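Ton_1535 (Thermococcus onnurineus, PDB 3ZPJ) is of unknown function but folds as an all-helical alpha-solenoid that contains an unusual left-handed helical turn. Local coordinates at residues 90-101 with 120-129. Sequence-based numbering, arbitrary orientation.
Sequences EEDAMDFFNRAI and LAYHLAIAGY
Phe97 reaches across to helix 110-126, and Leu124 settles on its ring in a CH-pi contact: CD2 stands 3.4 Å from the Phe97 centroid, almost exactly on the ring normal (4° off). A second CH-pi contact, also Met-aromatic, joins Met94 to Tyr129; bent at chi2 (-54°), the methionine lays CE over one ring face, 3.8 Å from the Tyr129 centroid, with SD oblique to the ring.

Plain apolar packing fills in around these. Leu120 CD1 meets the rim of the Phe97 ring at CD1 (3.4 Å), Ala127 CB touches the same rim at CZ, and Phe97 CE2 lies at the edge of the Tyr129 ring. The other Leu120 branch, CD2, is shared by Ala100 CB and Ile101 CD1, each 3.6 Å away. No hydrogen bond crosses the interface. A Schellman motif with Gly128 at positive phi follows the helix, and Tyr129 takes the N-cap of helix 130-146, its OH lying 3.2 Å from CG of the poorly ordered Glu90.

Segments 90-101 and 120-126 run nearly antiparallel (169°), their axes approaching to 11.1 Å, as successive solenoid helices do. Helix 70-86 adjoins Phe97 and Ala127, while helix 130-146 packs against Met94 and Leu124.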
loop_
_atom_site.group_PDB
_atom_site.type_symbol
_atom_site.label_atom_id
_atom_site.label_comp_id
_atom_site.label_asym_id
_atom_site.label_seq_id
_atom_site.Cartn_x
_atom_site.Cartn_y
_atom_site.Cartn_z
ATOM N N GLU A 90 6.257 21.470 -2.001
ATOM C CA GLU A 90 7.085 20.593 -1.206
ATOM C C GLU A 90 7.882 21.334 -0.140
ATOM O O GLU A 90 7.979 20.869 0.990
ATOM C CB GLU A 90 8.010 19.791 -2.115
ATOM C CG GLU A 90 8.570 18.538 -1.479
ATOM C CD GLU A 90 9.473 17.778 -2.424
ATOM O OE1 GLU A 90 9.731 18.288 -3.538
ATOM O OE2 GLU A 90 9.927 16.674 -2.060
ATOM N N GLU A 91 8.449 22.480 -0.494
ATOM C CA GLU A 91 9.222 23.260 0.471
ATOM C C GLU A 91 8.328 23.706 1.615
ATOM O O GLU A 91 8.732 23.697 2.778
ATOM C CB GLU A 91 9.855 24.476 -0.194
ATOM C CG GLU A 91 10.716 25.335 0.735
ATOM C CD GLU A 91 11.408 26.483 -0.003
ATOM O OE1 GLU A 91 12.304 26.209 -0.832
ATOM O OE2 GLU A 91 11.052 27.660 0.237
ATOM N N ASP A 92 7.102 24.078 1.279
ATOM C CA ASP A 92 6.169 24.536 2.285
ATOM C C ASP A 92 5.672 23.385 3.138
ATOM O O ASP A 92 5.499 23.535 4.344
ATOM C CB ASP A 92 5.009 25.265 1.627
ATOM C CG ASP A 92 5.473 26.444 0.794
ATOM O OD1 ASP A 92 5.732 27.518 1.379
ATOM O OD2 ASP A 92 5.592 26.289 -0.439
ATOM N N ALA A 93 5.449 22.233 2.512
ATOM C CA ALA A 93 5.026 21.047 3.245
ATOM C C ALA A 93 6.055 20.662 4.301
ATOM O O ALA A 93 5.691 20.342 5.436
ATOM C CB ALA A 93 4.780 19.876 2.294
ATOM N N MET A 94 7.334 20.690 3.929
ATOM C CA MET A 94 8.383 20.223 4.829
ATOM C C MET A 94 8.584 21.259 5.915
ATOM O O MET A 94 8.953 20.929 7.042
ATOM C CB MET A 94 9.699 19.910 4.090
ATOM C CG MET A 94 9.738 18.542 3.343
ATOM S SD MET A 94 9.337 17.045 4.309
ATOM C CE MET A 94 9.789 15.747 3.174
ATOM N N ASP A 95 8.314 22.512 5.584
ATOM C CA ASP A 95 8.295 23.558 6.599
ATOM C C ASP A 95 7.242 23.205 7.654
ATOM O O ASP A 95 7.531 23.189 8.850
ATOM C CB ASP A 95 8.016 24.924 5.963
ATOM C CG ASP A 95 7.882 26.053 6.989
ATOM O OD1 ASP A 95 8.169 25.854 8.191
ATOM O OD2 ASP A 95 7.497 27.167 6.579
ATOM N N PHE A 96 6.026 22.894 7.220
ATOM C CA PHE A 96 4.990 22.564 8.193
ATOM C C PHE A 96 5.197 21.248 8.924
ATOM O O PHE A 96 4.882 21.147 10.108
ATOM C CB PHE A 96 3.582 22.709 7.613
ATOM C CG PHE A 96 3.103 24.125 7.638
ATOM C CD1 PHE A 96 3.567 25.038 6.701
ATOM C CD2 PHE A 96 2.264 24.573 8.644
ATOM C CE1 PHE A 96 3.160 26.358 6.739
ATOM C CE2 PHE A 96 1.854 25.892 8.680
ATOM C CZ PHE A 96 2.304 26.783 7.726
ATOM N N PHE A 97 5.756 20.257 8.240
ATOM C CA PHE A 97 6.148 19.035 8.921
ATOM C C PHE A 97 7.160 19.310 10.047
ATOM O O PHE A 97 7.057 18.753 11.137
ATOM C CB PHE A 97 6.665 18.002 7.920
ATOM C CG PHE A 97 5.563 17.287 7.185
ATOM C CD1 PHE A 97 4.565 16.625 7.894
ATOM C CD2 PHE A 97 5.498 17.307 5.799
ATOM C CE1 PHE A 97 3.532 15.969 7.235
ATOM C CE2 PHE A 97 4.463 16.656 5.132
ATOM C CZ PHE A 97 3.478 15.983 5.855
ATOM N N ASN A 98 8.111 20.197 9.792
ATOM C CA ASN A 98 9.093 20.541 10.797
ATOM C C ASN A 98 8.490 21.300 11.957
ATOM O O ASN A 98 8.935 21.157 13.102
ATOM C CB ASN A 98 10.236 21.330 10.177
ATOM C CG ASN A 98 11.249 20.432 9.506
ATOM O OD1 ASN A 98 11.697 19.445 10.092
ATOM N ND2 ASN A 98 11.600 20.751 8.267
ATOM N N ARG A 99 7.477 22.110 11.662
ATOM C CA ARG A 99 6.754 22.782 12.722
ATOM C C ARG A 99 6.052 21.725 13.569
ATOM O O ARG A 99 6.100 21.775 14.796
ATOM C CB ARG A 99 5.757 23.799 12.167
ATOM C CG ARG A 99 6.406 24.984 11.457
ATOM C CD ARG A 99 5.394 26.104 11.225
ATOM N NE ARG A 99 5.753 26.938 10.084
ATOM C CZ ARG A 99 5.195 28.113 9.809
ATOM N NH1 ARG A 99 4.248 28.609 10.605
ATOM N NH2 ARG A 99 5.592 28.794 8.740
ATOM N N ALA A 100 5.430 20.755 12.904
ATOM C CA ALA A 100 4.751 19.658 13.604
ATOM C C ALA A 100 5.703 18.923 14.548
ATOM O O ALA A 100 5.418 18.783 15.736
ATOM C CB ALA A 100 4.102 18.689 12.609
ATOM N N ILE A 101 6.843 18.490 14.018
ATOM C CA ILE A 101 7.920 17.901 14.818
ATOM C C ILE A 101 8.282 18.749 16.052
ATOM O O ILE A 101 8.368 18.231 17.169
ATOM C CB ILE A 101 9.215 17.738 13.972
ATOM C CG1 ILE A 101 9.044 16.641 12.913
ATOM C CG2 ILE A 101 10.428 17.473 14.871
ATOM C CD1 ILE A 101 8.726 15.325 13.484
ATOM N N LEU A 120 1.446 12.330 12.749
ATOM C CA LEU A 120 2.317 13.089 11.880
ATOM C C LEU A 120 2.991 12.160 10.881
ATOM O O LEU A 120 3.103 12.481 9.703
ATOM C CB LEU A 120 3.339 13.805 12.746
ATOM C CG LEU A 120 4.685 14.364 12.295
ATOM C CD1 LEU A 120 4.636 15.062 10.966
ATOM C CD2 LEU A 120 5.143 15.340 13.393
ATOM N N ALA A 121 3.430 11.002 11.353
ATOM C CA ALA A 121 3.967 9.995 10.451
ATOM C C ALA A 121 2.907 9.584 9.425
ATOM O O ALA A 121 3.209 9.369 8.251
ATOM C CB ALA A 121 4.437 8.788 11.230
ATOM N N TYR A 122 1.661 9.459 9.870
ATOM C CA TYR A 122 0.604 9.061 8.956
ATOM C C TYR A 122 0.431 10.130 7.893
ATOM O O TYR A 122 0.266 9.801 6.706
ATOM C CB TYR A 122 -0.711 8.809 9.690
ATOM C CG TYR A 122 -1.904 8.719 8.767
ATOM C CD1 TYR A 122 -2.168 7.553 8.063
ATOM C CD2 TYR A 122 -2.760 9.801 8.588
ATOM C CE1 TYR A 122 -3.244 7.458 7.214
ATOM C CE2 TYR A 122 -3.833 9.720 7.724
ATOM C CZ TYR A 122 -4.077 8.537 7.051
ATOM O OH TYR A 122 -5.156 8.432 6.202
ATOM N N HIS A 123 0.506 11.406 8.305
ATOM C CA HIS A 123 0.403 12.503 7.336
ATOM C C HIS A 123 1.578 12.559 6.365
ATOM O O HIS A 123 1.395 12.830 5.170
ATOM C CB HIS A 123 0.106 13.840 8.006
ATOM C CG HIS A 123 -1.289 13.918 8.531
ATOM N ND1 HIS A 123 -2.366 14.226 7.728
ATOM C CD2 HIS A 123 -1.797 13.665 9.759
ATOM C CE1 HIS A 123 -3.473 14.177 8.446
ATOM N NE2 HIS A 123 -3.158 13.840 9.680
ATOM N N LEU A 124 2.769 12.238 6.857
ATOM C CA LEU A 124 3.927 12.143 5.985
ATOM C C LEU A 124 3.705 11.084 4.897
ATOM O O LEU A 124 4.134 11.253 3.757
ATOM C CB LEU A 124 5.172 11.809 6.797
ATOM C CG LEU A 124 5.835 12.990 7.504
ATOM C CD1 LEU A 124 6.827 12.457 8.521
ATOM C CD2 LEU A 124 6.534 13.909 6.476
ATOM N N ALA A 125 3.034 9.997 5.251
ATOM C CA ALA A 125 2.761 8.936 4.272
ATOM C C ALA A 125 1.718 9.373 3.263
ATOM O O ALA A 125 1.901 9.174 2.069
ATOM C CB ALA A 125 2.330 7.651 4.952
ATOM N N ILE A 126 0.629 9.964 3.744
ATOM C CA ILE A 126 -0.395 10.556 2.874
ATOM C C ILE A 126 0.242 11.550 1.905
ATOM O O ILE A 126 -0.149 11.643 0.744
ATOM C CB ILE A 126 -1.480 11.305 3.693
ATOM C CG1 ILE A 126 -2.292 10.346 4.552
ATOM C CG2 ILE A 126 -2.407 12.066 2.795
ATOM C CD1 ILE A 126 -2.526 9.020 3.936
ATOM N N ALA A 127 1.241 12.278 2.390
ATOM C CA ALA A 127 1.944 13.304 1.607
ATOM C C ALA A 127 2.799 12.723 0.486
ATOM O O ALA A 127 3.307 13.456 -0.359
ATOM C CB ALA A 127 2.822 14.124 2.533
ATOM N N GLY A 128 2.979 11.407 0.487
ATOM C CA GLY A 128 3.858 10.781 -0.477
ATOM C C GLY A 128 5.317 10.761 -0.050
ATOM O O GLY A 128 6.206 10.772 -0.888
ATOM N N TYR A 129 5.567 10.712 1.254
ATOM C CA TYR A 129 6.933 10.686 1.777
ATOM C C TYR A 129 7.115 9.448 2.640
ATOM O O TYR A 129 7.268 9.544 3.853
ATOM C CB TYR A 129 7.216 11.928 2.623
ATOM C CG TYR A 129 6.941 13.244 1.936
ATOM C CD1 TYR A 129 7.149 13.394 0.578
ATOM C CD2 TYR A 129 6.490 14.346 2.656
ATOM C CE1 TYR A 129 6.918 14.595 -0.051
ATOM C CE2 TYR A 129 6.256 15.552 2.037
ATOM C CZ TYR A 129 6.474 15.673 0.678
ATOM O OH TYR A 129 6.251 16.871 0.039
#